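Putative adenosine kinase (Schistosoma mansoni, PDB 3VAS) probably transfers a phosphate group from ATP to the 5'-hydroxyl of adenosine, as an adenosine kinase of the ribokinase-like pfkB family. Local coordinates at residues 84-89 / 318-323; 91-96 / 347-352; 328-333 / 337-342; 182-187 / 194-199. All blocks are in the same frame, centred on the assembly; numbering follows the deposited sequence.

Contact 1 (84-89 / 318-323); sequences TLNTVK and AGDAFA. With ADN (adenosine), chain C.
N86 and T87, in helix 83-95, grip D320 at both its carboxylate and its backbone carbonyl. The two helix segments have axes 8.0 Å apart. Their closest CA pair is T87 and D320. CG of N86 lies beside its backbone N and anti to the carbonyl carbon (chi1 -74°), as does CG of D320, and this brings the two polar ends together beside the ribose, where they meet at a slant, amide and carboxylate planes 50° apart. N86 ND2 donates to D320 OD2 at 3.1 Å, an almost straight bond (N-H...O 170°) that stays in the amide plane but reaches the oxygen on its anti side, tilted out of the carboxylate plane. The same ND2 also donates to O3' of adenosine at 3.2 Å, so one amide nitrogen holds both sugar and acid. T87 points OG1 across the gap to D320 O (2.8 Å), while its CG2 turns to A323 CB at 4.0 Å. A water donates to T87 OG1 and, at 2.6 Å, to D320 OD1. D320 closes the G-A-G-D sequence of pfkB kinases, at the start of helix 318-330. Adenosine O5' donates to D320 OD2 over 2.7 Å, where OD2 is also held by N86 and OD1 by the water. A carboxylate so fixed against the 5'-hydroxyl is consistent with the role of catalytic base generally given to this aspartate in the family.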
# COMPACT_ATOMS: atom_id res chain seq x y z
N THR A 84 1.53 2.89 1.59
CA THR A 84 1.55 3.88 0.51
C THR A 84 2.97 4.39 0.28
O THR A 84 3.41 4.53 -0.85
CB THR A 84 0.62 5.07 0.81
OG1 THR A 84 -0.72 4.61 1.00
CG2 THR A 84 0.66 6.08 -0.34
N LEU A 85 3.68 4.65 1.38
CA LEU A 85 5.04 5.16 1.30
C LEU A 85 5.98 4.15 0.64
O LEU A 85 6.80 4.53 -0.19
CB LEU A 85 5.55 5.59 2.68
CG LEU A 85 7.00 6.09 2.73
CD1 LEU A 85 7.24 7.23 1.73
CD2 LEU A 85 7.41 6.51 4.15
N ASN A 86 5.84 2.87 0.99
CA ASN A 86 6.61 1.81 0.36
C ASN A 86 6.47 1.84 -1.17
O ASN A 86 7.46 1.84 -1.90
CB ASN A 86 6.18 0.42 0.86
CG ASN A 86 6.65 0.12 2.28
OD1 ASN A 86 7.50 0.81 2.84
ND2 ASN A 86 6.11 -0.95 2.86
N THR A 87 5.22 1.90 -1.63
CA THR A 87 4.91 1.89 -3.05
C THR A 87 5.45 3.13 -3.77
O THR A 87 6.11 3.02 -4.80
CB THR A 87 3.39 1.77 -3.27
OG1 THR A 87 2.95 0.48 -2.83
CG2 THR A 87 3.03 1.94 -4.74
N VAL A 88 5.16 4.30 -3.22
CA VAL A 88 5.55 5.55 -3.86
C VAL A 88 7.07 5.74 -3.92
O VAL A 88 7.61 6.19 -4.93
CB VAL A 88 4.87 6.75 -3.17
CG1 VAL A 88 5.48 8.07 -3.65
CG2 VAL A 88 3.38 6.70 -3.44
N LYS A 89 7.77 5.38 -2.85
CA LYS A 89 9.22 5.56 -2.86
C LYS A 89 9.90 4.54 -3.77
O LYS A 89 10.96 4.82 -4.32
CB LYS A 89 9.81 5.55 -1.44
CG LYS A 89 9.85 4.21 -0.74
CD LYS A 89 10.32 4.40 0.70
CE LYS A 89 10.67 3.07 1.36
NZ LYS A 89 11.14 3.25 2.76
N ALA A 318 5.61 -7.28 -0.35
CA ALA A 318 5.60 -7.72 -1.75
C ALA A 318 4.47 -7.09 -2.56
O ALA A 318 4.66 -6.72 -3.71
CB ALA A 318 5.52 -9.24 -1.82
N GLY A 319 3.29 -6.99 -1.94
CA GLY A 319 2.15 -6.35 -2.57
C GLY A 319 2.39 -4.88 -2.85
O GLY A 319 1.97 -4.37 -3.89
N ASP A 320 3.06 -4.19 -1.93
CA ASP A 320 3.40 -2.79 -2.10
C ASP A 320 4.37 -2.63 -3.27
O ASP A 320 4.24 -1.69 -4.06
CB ASP A 320 4.04 -2.21 -0.84
CG ASP A 320 3.16 -2.35 0.39
OD1 ASP A 320 1.91 -2.40 0.25
OD2 ASP A 320 3.71 -2.41 1.51
N ALA A 321 5.33 -3.53 -3.35
CA ALA A 321 6.32 -3.52 -4.42
C ALA A 321 5.65 -3.83 -5.76
O ALA A 321 5.94 -3.19 -6.77
CB ALA A 321 7.41 -4.54 -4.15
N PHE A 322 4.75 -4.81 -5.74
CA PHE A 322 4.01 -5.19 -6.93
C PHE A 322 3.34 -3.98 -7.54
O PHE A 322 3.44 -3.74 -8.74
CB PHE A 322 2.98 -6.27 -6.61
CG PHE A 322 2.21 -6.75 -7.81
CD1 PHE A 322 2.65 -7.85 -8.54
CD2 PHE A 322 1.06 -6.09 -8.22
CE1 PHE A 322 1.94 -8.29 -9.65
CE2 PHE A 322 0.35 -6.53 -9.34
CZ PHE A 322 0.79 -7.63 -10.05
N ALA A 323 2.64 -3.21 -6.71
CA ALA A 323 1.96 -2.01 -7.17
C ALA A 323 2.94 -1.00 -7.76
O ALA A 323 2.69 -0.44 -8.83
CB ALA A 323 1.14 -1.37 -6.03
O5' ADN C . 2.62 -4.26 3.18
C5' ADN C . 3.46 -4.30 4.33
C4' ADN C . 3.57 -2.95 4.98
O4' ADN C . 2.28 -2.53 5.47
C3' ADN C . 4.52 -2.85 6.19
O3' ADN C . 5.69 -2.12 5.82
C2' ADN C . 3.72 -2.02 7.23
O2' ADN C . 4.42 -0.93 7.78
C1' ADN C . 2.50 -1.55 6.44
N9 ADN C . 1.28 -1.39 7.24
C8 ADN C . 0.81 -2.22 8.15
N7 ADN C . -0.41 -1.62 8.71
C5 ADN C . -0.62 -0.36 8.07
C6 ADN C . -1.60 0.61 8.22
N6 ADN C . -2.66 0.42 9.17
N1 ADN C . -1.55 1.76 7.44
C2 ADN C . -0.54 1.95 6.53
N3 ADN C . 0.43 0.99 6.38
C4 ADN C . 0.37 -0.18 7.18
O HOH W 1 0.85 -0.33 -0.92

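Contact 2 (91-96 / 347-352); sequences IQWIIQ and AAYIIC
The last turns of two helices in the ribokinase-like alpha/beta fold face each other across a gap of 12.6 Å between W93 CA and Y349 CA. Segment 91-96 ends helix 83-95, with I95 N still bonded to I91 O and Q96 turning out of the helix at positive phi. Segment 347-352 ends helix 336-351, and C352 is its first non-helical residue. I91, I94 and I350 pack instead on helix 318-330, which both helices flank, so the direct contact is a bridge made by two aromatic rings, W93 and Y349. In each of them CG stands anti to the backbone N (chi1 -177° in W93, 175° in Y349), and the side chains extend from opposite directions until their outer ends overlap. The six-membered ring of W93 and the ring of Y349 meet obliquely, planes 33° apart and centroids separated by 5.1 Å. The polar edges are tied to one residue of the C-terminal segment: W93 NE1 donates to G359 O, while Y349 OH bonds G359 N. Y364 sets its ring edge-to-face with both aromatics, and R361 adds a cation-pi contact to W93. Nearest of all across the gap is the indole corner: W93 CH2 lies over one face of the phenol ring, 3.7 Å from Y349 CZ, and W93 CZ2 is an equal 3.7 Å from Y349 OH.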
# COMPACT_ATOMS: atom_id res chain seq x y z
N ILE A 91 8.42 3.44 -6.60
CA ILE A 91 8.16 4.02 -7.92
C ILE A 91 9.26 5.03 -8.23
O ILE A 91 9.81 5.05 -9.33
CB ILE A 91 6.80 4.75 -7.97
CG1 ILE A 91 5.65 3.76 -7.81
CG2 ILE A 91 6.65 5.51 -9.29
CD1 ILE A 91 4.28 4.42 -7.81
N GLN A 92 9.59 5.85 -7.24
CA GLN A 92 10.65 6.84 -7.36
C GLN A 92 12.02 6.18 -7.60
O GLN A 92 12.79 6.63 -8.45
CB GLN A 92 10.69 7.70 -6.09
CG GLN A 92 11.88 8.67 -6.02
CD GLN A 92 11.81 9.76 -7.07
OE1 GLN A 92 10.81 10.47 -7.18
NE2 GLN A 92 12.88 9.90 -7.85
N TRP A 93 12.29 5.11 -6.87
CA TRP A 93 13.54 4.37 -6.99
C TRP A 93 13.68 3.70 -8.36
O TRP A 93 14.73 3.76 -9.00
CB TRP A 93 13.58 3.32 -5.87
CG TRP A 93 14.82 2.48 -5.75
CD1 TRP A 93 16.00 2.83 -5.15
CD2 TRP A 93 14.97 1.12 -6.18
NE1 TRP A 93 16.88 1.77 -5.20
CE2 TRP A 93 16.27 0.71 -5.83
CE3 TRP A 93 14.13 0.21 -6.84
CZ2 TRP A 93 16.75 -0.56 -6.11
CZ3 TRP A 93 14.61 -1.06 -7.12
CH2 TRP A 93 15.91 -1.43 -6.76
N ILE A 94 12.59 3.09 -8.82
CA ILE A 94 12.57 2.46 -10.14
C ILE A 94 12.82 3.47 -11.25
O ILE A 94 13.71 3.28 -12.09
CB ILE A 94 11.24 1.73 -10.39
CG1 ILE A 94 11.13 0.52 -9.47
CG2 ILE A 94 11.13 1.32 -11.87
CD1 ILE A 94 9.80 -0.20 -9.56
N ILE A 95 12.06 4.56 -11.25
CA ILE A 95 12.12 5.54 -12.33
C ILE A 95 13.44 6.32 -12.31
O ILE A 95 13.93 6.74 -13.36
CB ILE A 95 10.88 6.47 -12.30
CG1 ILE A 95 9.62 5.63 -12.51
CG2 ILE A 95 10.99 7.56 -13.36
CD1 ILE A 95 8.34 6.41 -12.57
N GLN A 96 14.00 6.49 -11.12
CA GLN A 96 15.38 6.95 -10.97
C GLN A 96 15.61 8.39 -11.44
O GLN A 96 16.75 8.81 -11.63
CB GLN A 96 16.33 5.99 -11.70
CG GLN A 96 17.69 5.80 -11.06
CD GLN A 96 18.59 4.92 -11.91
OE1 GLN A 96 18.14 4.30 -12.88
NE2 GLN A 96 19.87 4.86 -11.56
N ALA A 347 8.18 -7.16 -6.94
CA ALA A 347 7.79 -7.96 -5.79
C ALA A 347 8.85 -9.00 -5.46
O ALA A 347 9.18 -9.22 -4.29
CB ALA A 347 6.46 -8.64 -6.05
N ALA A 348 9.39 -9.64 -6.50
CA ALA A 348 10.45 -10.64 -6.35
C ALA A 348 11.71 -10.05 -5.72
O ALA A 348 12.38 -10.71 -4.91
CB ALA A 348 10.77 -11.28 -7.69
N TYR A 349 12.05 -8.82 -6.09
CA TYR A 349 13.19 -8.13 -5.50
C TYR A 349 13.00 -7.95 -3.99
O TYR A 349 13.90 -8.20 -3.20
CB TYR A 349 13.39 -6.78 -6.18
CG TYR A 349 14.47 -5.91 -5.57
CD1 TYR A 349 15.81 -6.08 -5.91
CD2 TYR A 349 14.15 -4.91 -4.66
CE1 TYR A 349 16.80 -5.28 -5.36
CE2 TYR A 349 15.13 -4.10 -4.10
CZ TYR A 349 16.46 -4.29 -4.44
OH TYR A 349 17.43 -3.49 -3.88
N ILE A 350 11.80 -7.53 -3.61
CA ILE A 350 11.47 -7.32 -2.20
C ILE A 350 11.39 -8.63 -1.41
O ILE A 350 11.85 -8.70 -0.26
CB ILE A 350 10.17 -6.50 -2.06
CG1 ILE A 350 10.44 -5.03 -2.41
CG2 ILE A 350 9.58 -6.63 -0.66
CD1 ILE A 350 11.63 -4.42 -1.67
N ILE A 351 10.83 -9.67 -2.02
CA ILE A 351 10.70 -10.99 -1.40
C ILE A 351 12.07 -11.55 -0.99
O ILE A 351 12.20 -12.23 0.03
CB ILE A 351 9.97 -11.97 -2.35
CG1 ILE A 351 8.47 -11.67 -2.36
CG2 ILE A 351 10.21 -13.43 -1.95
CD1 ILE A 351 7.69 -12.50 -3.36
N CYS A 352 13.09 -11.23 -1.77
CA CYS A 352 14.43 -11.73 -1.48
C CYS A 352 15.22 -10.80 -0.55
O CYS A 352 16.43 -10.96 -0.38
CB CYS A 352 15.19 -11.97 -2.79
SG CYS A 352 14.54 -13.35 -3.77

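Contact 3 (328-333 / 337-342); sequences ADYIRG and ITSLHA
An alpha-alpha hairpin joins helix 318-330 to helix 336-351, and within it D329 and Y330 lie against S339 and A342. The first helix closes in a Schellman motif: G333, at positive phi (93°), is its C-prime residue, K334 N bonds D329 O, and G333 N bonds Y330 O at 3.2 Å, the latter closing a type I turn. The chain then enters the next helix, whose S339 returns to D329 with a CA-to-CA distance of 5.4 Å. S339 OG sits in the angle between the helices. It is anti to its carbonyl carbon and hydrogen-bonds P335 O one turn earlier; toward D329 and Y330 it makes only van der Waals contact, 3.8 Å from D329 C. The same oxygen comes in at the edge of the Y330 ring, in its plane, 3.9 Å from CD1. D329 has an unusual chi1 of -98°, which lays its carboxylate across the helix interface: OD2 rests on the methyl of A342 at 3.3 Å, and the T338 side chain crosses that of D329 at about a right angle, its CG2 4.1 Å from OD2. OD1 faces the other way, into a salt bridge with R332 NH2 (3.0 Å), reached nearly along the C-O axis. R332 also sends NE to A328 O (2.8 Å), from above the carbonyl plane, so one guanidinium fastens both the last turn of the helix and the acid. A helix ended by a Schellman glycine, a short link and a returning helix that packs on it form an alpha-alpha hairpin.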
# COMPACT_ATOMS: atom_id res chain seq x y z
N ALA A 328 4.97 2.14 -12.20
CA ALA A 328 6.16 2.79 -12.76
C ALA A 328 6.30 2.52 -14.25
O ALA A 328 6.71 3.40 -15.01
CB ALA A 328 7.42 2.33 -12.02
N ASP A 329 5.95 1.30 -14.66
CA ASP A 329 6.03 0.93 -16.07
C ASP A 329 4.80 1.38 -16.84
O ASP A 329 4.91 1.92 -17.94
CB ASP A 329 6.24 -0.58 -16.22
CG ASP A 329 7.70 -0.95 -16.45
OD1 ASP A 329 8.58 -0.25 -15.90
OD2 ASP A 329 7.97 -1.92 -17.18
N TYR A 330 3.63 1.18 -16.24
CA TYR A 330 2.36 1.49 -16.89
C TYR A 330 2.21 2.98 -17.22
O TYR A 330 1.68 3.33 -18.28
CB TYR A 330 1.18 1.02 -16.02
CG TYR A 330 -0.14 1.01 -16.75
CD1 TYR A 330 -0.46 -0.00 -17.64
CD2 TYR A 330 -1.08 2.02 -16.53
CE1 TYR A 330 -1.68 -0.02 -18.30
CE2 TYR A 330 -2.30 2.01 -17.19
CZ TYR A 330 -2.59 0.99 -18.08
OH TYR A 330 -3.80 0.98 -18.74
N ILE A 331 2.67 3.85 -16.33
CA ILE A 331 2.56 5.29 -16.56
C ILE A 331 3.61 5.81 -17.55
O ILE A 331 3.54 6.96 -17.98
CB ILE A 331 2.65 6.11 -15.26
CG1 ILE A 331 4.06 6.02 -14.66
CG2 ILE A 331 1.58 5.66 -14.26
CD1 ILE A 331 4.24 6.86 -13.41
N ARG A 332 4.57 4.97 -17.90
CA ARG A 332 5.55 5.32 -18.93
C ARG A 332 5.20 4.70 -20.28
O ARG A 332 6.00 4.71 -21.21
CB ARG A 332 6.97 4.96 -18.49
CG ARG A 332 7.49 5.82 -17.34
CD ARG A 332 8.90 5.46 -16.95
NE ARG A 332 8.99 4.12 -16.39
CZ ARG A 332 10.12 3.53 -16.04
NH1 ARG A 332 11.27 4.17 -16.19
NH2 ARG A 332 10.11 2.30 -15.54
N GLY A 333 3.99 4.16 -20.38
CA GLY A 333 3.45 3.72 -21.65
C GLY A 333 3.66 2.26 -22.01
O GLY A 333 3.30 1.84 -23.10
N ILE A 337 0.86 -6.41 -20.27
CA ILE A 337 1.63 -7.61 -19.95
C ILE A 337 3.05 -7.27 -19.49
O ILE A 337 3.55 -7.82 -18.51
CB ILE A 337 1.68 -8.59 -21.14
CG1 ILE A 337 0.26 -9.03 -21.52
CG2 ILE A 337 2.54 -9.80 -20.80
CD1 ILE A 337 -0.42 -9.87 -20.46
N THR A 338 3.69 -6.35 -20.22
CA THR A 338 5.01 -5.87 -19.86
C THR A 338 5.00 -5.30 -18.45
O THR A 338 5.91 -5.56 -17.66
CB THR A 338 5.50 -4.79 -20.86
OG1 THR A 338 5.61 -5.37 -22.17
CG2 THR A 338 6.85 -4.21 -20.45
N SER A 339 3.96 -4.54 -18.13
CA SER A 339 3.83 -3.93 -16.81
C SER A 339 3.64 -4.97 -15.70
O SER A 339 4.18 -4.82 -14.60
CB SER A 339 2.67 -2.93 -16.79
OG SER A 339 2.93 -1.83 -17.66
N LEU A 340 2.88 -6.03 -16.00
CA LEU A 340 2.70 -7.12 -15.05
C LEU A 340 4.02 -7.82 -14.73
O LEU A 340 4.29 -8.14 -13.57
CB LEU A 340 1.68 -8.14 -15.57
CG LEU A 340 0.22 -7.68 -15.63
CD1 LEU A 340 -0.67 -8.80 -16.16
CD2 LEU A 340 -0.25 -7.21 -14.25
N HIS A 341 4.84 -8.05 -15.75
CA HIS A 341 6.18 -8.59 -15.52
C HIS A 341 7.05 -7.66 -14.68
O HIS A 341 7.83 -8.11 -13.85
CB HIS A 341 6.88 -8.88 -16.85
CG HIS A 341 6.50 -10.20 -17.45
ND1 HIS A 341 5.69 -10.31 -18.56
CD2 HIS A 341 6.80 -11.47 -17.08
CE1 HIS A 341 5.52 -11.58 -18.85
NE2 HIS A 341 6.18 -12.31 -17.97
N ALA A 342 6.90 -6.36 -14.89
CA ALA A 342 7.63 -5.37 -14.11
C ALA A 342 7.16 -5.39 -12.66
O ALA A 342 7.93 -5.16 -11.74
CB ALA A 342 7.47 -3.98 -14.71

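Contact 4 (182-187 / 194-199); sequences YYIAGF and EGMLKI. With ADN (adenosine), chain C.
Y182 offers one face of its ring to the CG2 methyl of I199, which hangs over it, offset toward the rim, 4.0 Å from the centroid and 20° off the ring normal, in a CH-pi contact. The two side chains cross at a slant. They belong to strand 181-185 and helix 189-205 of one beta-alpha-beta unit, whose segments run roughly antiparallel (150°) with axes 10.4 Å apart. Two residues on, toward F187, I184 faces M196. M196 holds CG between its backbone N and carbonyl carbon (chi1 68°), a crowded position, and bends at chi3, which sets CE against I184 CG2 at 3.7 Å. The other branch of I184 puts CD1 beside M196 CB (3.8 Å), so the two branches touch the methionine near its root and at its tip. CE also lies 3.8 Å from A185 O. Beyond the strand, F187 turns away from the helix and lays one face of its ring over adenosine, with C6 3.4 Å above the plane. The interface is wholly apolar between side chains; Y182 OH bonds V176 O and K208 NZ outside it. Such contacts imply hydrophobic burial of the strand against the helix, just behind a residue that holds the adenine.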
# COMPACT_ATOMS: atom_id res chain seq x y z
N TYR A 182 -2.03 9.26 -8.97
CA TYR A 182 -2.11 9.13 -7.52
C TYR A 182 -2.09 7.67 -7.08
O TYR A 182 -2.65 6.80 -7.75
CB TYR A 182 -3.36 9.82 -6.98
CG TYR A 182 -3.53 11.24 -7.45
CD1 TYR A 182 -2.85 12.28 -6.83
CD2 TYR A 182 -4.35 11.54 -8.52
CE1 TYR A 182 -2.99 13.58 -7.27
CE2 TYR A 182 -4.50 12.84 -8.97
CZ TYR A 182 -3.82 13.86 -8.34
OH TYR A 182 -3.97 15.15 -8.78
N TYR A 183 -1.42 7.41 -5.97
CA TYR A 183 -1.50 6.11 -5.32
C TYR A 183 -1.85 6.31 -3.85
O TYR A 183 -1.07 6.92 -3.11
CB TYR A 183 -0.19 5.33 -5.44
CG TYR A 183 -0.28 3.95 -4.81
CD1 TYR A 183 -0.83 2.88 -5.52
CD2 TYR A 183 0.15 3.73 -3.51
CE1 TYR A 183 -0.93 1.62 -4.95
CE2 TYR A 183 0.05 2.47 -2.93
CZ TYR A 183 -0.49 1.42 -3.65
OH TYR A 183 -0.57 0.17 -3.07
N ILE A 184 -3.01 5.82 -3.44
CA ILE A 184 -3.37 5.81 -2.02
C ILE A 184 -3.89 4.43 -1.61
O ILE A 184 -4.83 3.90 -2.22
CB ILE A 184 -4.44 6.86 -1.68
CG1 ILE A 184 -4.07 8.23 -2.25
CG2 ILE A 184 -4.62 6.96 -0.16
CD1 ILE A 184 -5.13 9.29 -2.00
N ALA A 185 -3.27 3.85 -0.59
CA ALA A 185 -3.71 2.56 -0.06
C ALA A 185 -4.99 2.70 0.76
O ALA A 185 -5.28 3.77 1.31
CB ALA A 185 -2.61 1.93 0.80
N GLY A 186 -5.76 1.61 0.83
CA GLY A 186 -6.98 1.59 1.61
C GLY A 186 -6.75 1.92 3.07
O GLY A 186 -7.66 2.41 3.74
N PHE A 187 -5.54 1.64 3.56
CA PHE A 187 -5.16 1.90 4.94
C PHE A 187 -5.44 3.33 5.40
O PHE A 187 -5.61 3.59 6.59
CB PHE A 187 -3.68 1.60 5.14
CG PHE A 187 -3.34 0.14 5.21
CD1 PHE A 187 -2.30 -0.38 4.46
CD2 PHE A 187 -4.05 -0.72 6.04
CE1 PHE A 187 -1.98 -1.72 4.52
CE2 PHE A 187 -3.73 -2.06 6.10
CZ PHE A 187 -2.69 -2.56 5.34
N GLU A 194 -11.21 11.97 4.64
CA GLU A 194 -11.59 13.25 4.06
C GLU A 194 -10.58 13.74 3.02
O GLU A 194 -10.95 14.22 1.95
CB GLU A 194 -11.81 14.30 5.16
CG GLU A 194 -10.68 14.37 6.20
CD GLU A 194 -10.81 15.55 7.16
OE1 GLU A 194 -11.92 16.12 7.27
OE2 GLU A 194 -9.80 15.92 7.81
N GLY A 195 -9.30 13.62 3.34
CA GLY A 195 -8.24 14.02 2.42
C GLY A 195 -8.17 13.13 1.19
O GLY A 195 -8.07 13.61 0.06
N MET A 196 -8.23 11.82 1.40
CA MET A 196 -8.11 10.91 0.26
C MET A 196 -9.34 11.01 -0.65
O MET A 196 -9.23 10.87 -1.86
CB MET A 196 -7.84 9.47 0.71
CG MET A 196 -8.96 8.79 1.44
SD MET A 196 -8.43 7.22 2.16
CE MET A 196 -8.14 6.24 0.70
N LEU A 197 -10.50 11.31 -0.06
CA LEU A 197 -11.71 11.52 -0.84
C LEU A 197 -11.60 12.79 -1.68
O LEU A 197 -11.99 12.81 -2.85
CB LEU A 197 -12.94 11.59 0.07
CG LEU A 197 -14.29 11.69 -0.66
CD1 LEU A 197 -14.45 10.55 -1.65
CD2 LEU A 197 -15.45 11.70 0.33
N LYS A 198 -11.07 13.85 -1.07
CA LYS A 198 -10.88 15.11 -1.77
C LYS A 198 -9.94 14.93 -2.96
O LYS A 198 -10.23 15.41 -4.06
CB LYS A 198 -10.34 16.19 -0.83
CG LYS A 198 -10.61 17.60 -1.34
CD LYS A 198 -9.55 18.60 -0.89
CE LYS A 198 -9.76 19.94 -1.59
NZ LYS A 198 -8.59 20.85 -1.47
N ILE A 199 -8.83 14.24 -2.75
CA ILE A 199 -7.87 14.00 -3.82
C ILE A 199 -8.48 13.13 -4.92
O ILE A 199 -8.27 13.38 -6.10
CB ILE A 199 -6.56 13.37 -3.30
CG1 ILE A 199 -5.80 14.38 -2.44
CG2 ILE A 199 -5.68 12.91 -4.45
CD1 ILE A 199 -4.55 13.83 -1.79
O5' ADN C . 2.62 -4.26 3.18
C5' ADN C . 3.46 -4.30 4.33
C4' ADN C . 3.57 -2.95 4.98
O4' ADN C . 2.28 -2.53 5.47
C3' ADN C . 4.52 -2.85 6.19
O3' ADN C . 5.69 -2.12 5.82
C2' ADN C . 3.72 -2.02 7.23
O2' ADN C . 4.42 -0.93 7.78
C1' ADN C . 2.50 -1.55 6.44
N9 ADN C . 1.28 -1.39 7.24
C8 ADN C . 0.81 -2.22 8.15
N7 ADN C . -0.41 -1.62 8.71
C5 ADN C . -0.62 -0.36 8.07
C6 ADN C . -1.60 0.61 8.22
N6 ADN C . -2.66 0.42 9.17
N1 ADN C . -1.55 1.76 7.44
C2 ADN C . -0.54 1.95 6.53
N3 ADN C . 0.43 0.99 6.38
C4 ADN C . 0.37 -0.18 7.18

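How the contacts relate
From the N terminus, helix 83-95 first supplies 84-89 and then 91-96, whose partners come more than 220 residues later. Contact 4 closes early, within one beta-alpha-beta unit, inside the loops of both contact 1 and contact 2. Segment 318-323 then closes contact 1. Contact 3 follows as a short local loop between helices 318-330 and 336-351, and 347-352 finally closes contact 2, whose loop encloses contact 3. Contacts 1 and 2 cross, their segments alternating along the chain. T84 OG1, hydrogen-bonded to A185 N, links contacts 1 and 4, which both touch adenosine. I94 and I95 pack on A328 and R332, joining contact 2 to contact 3.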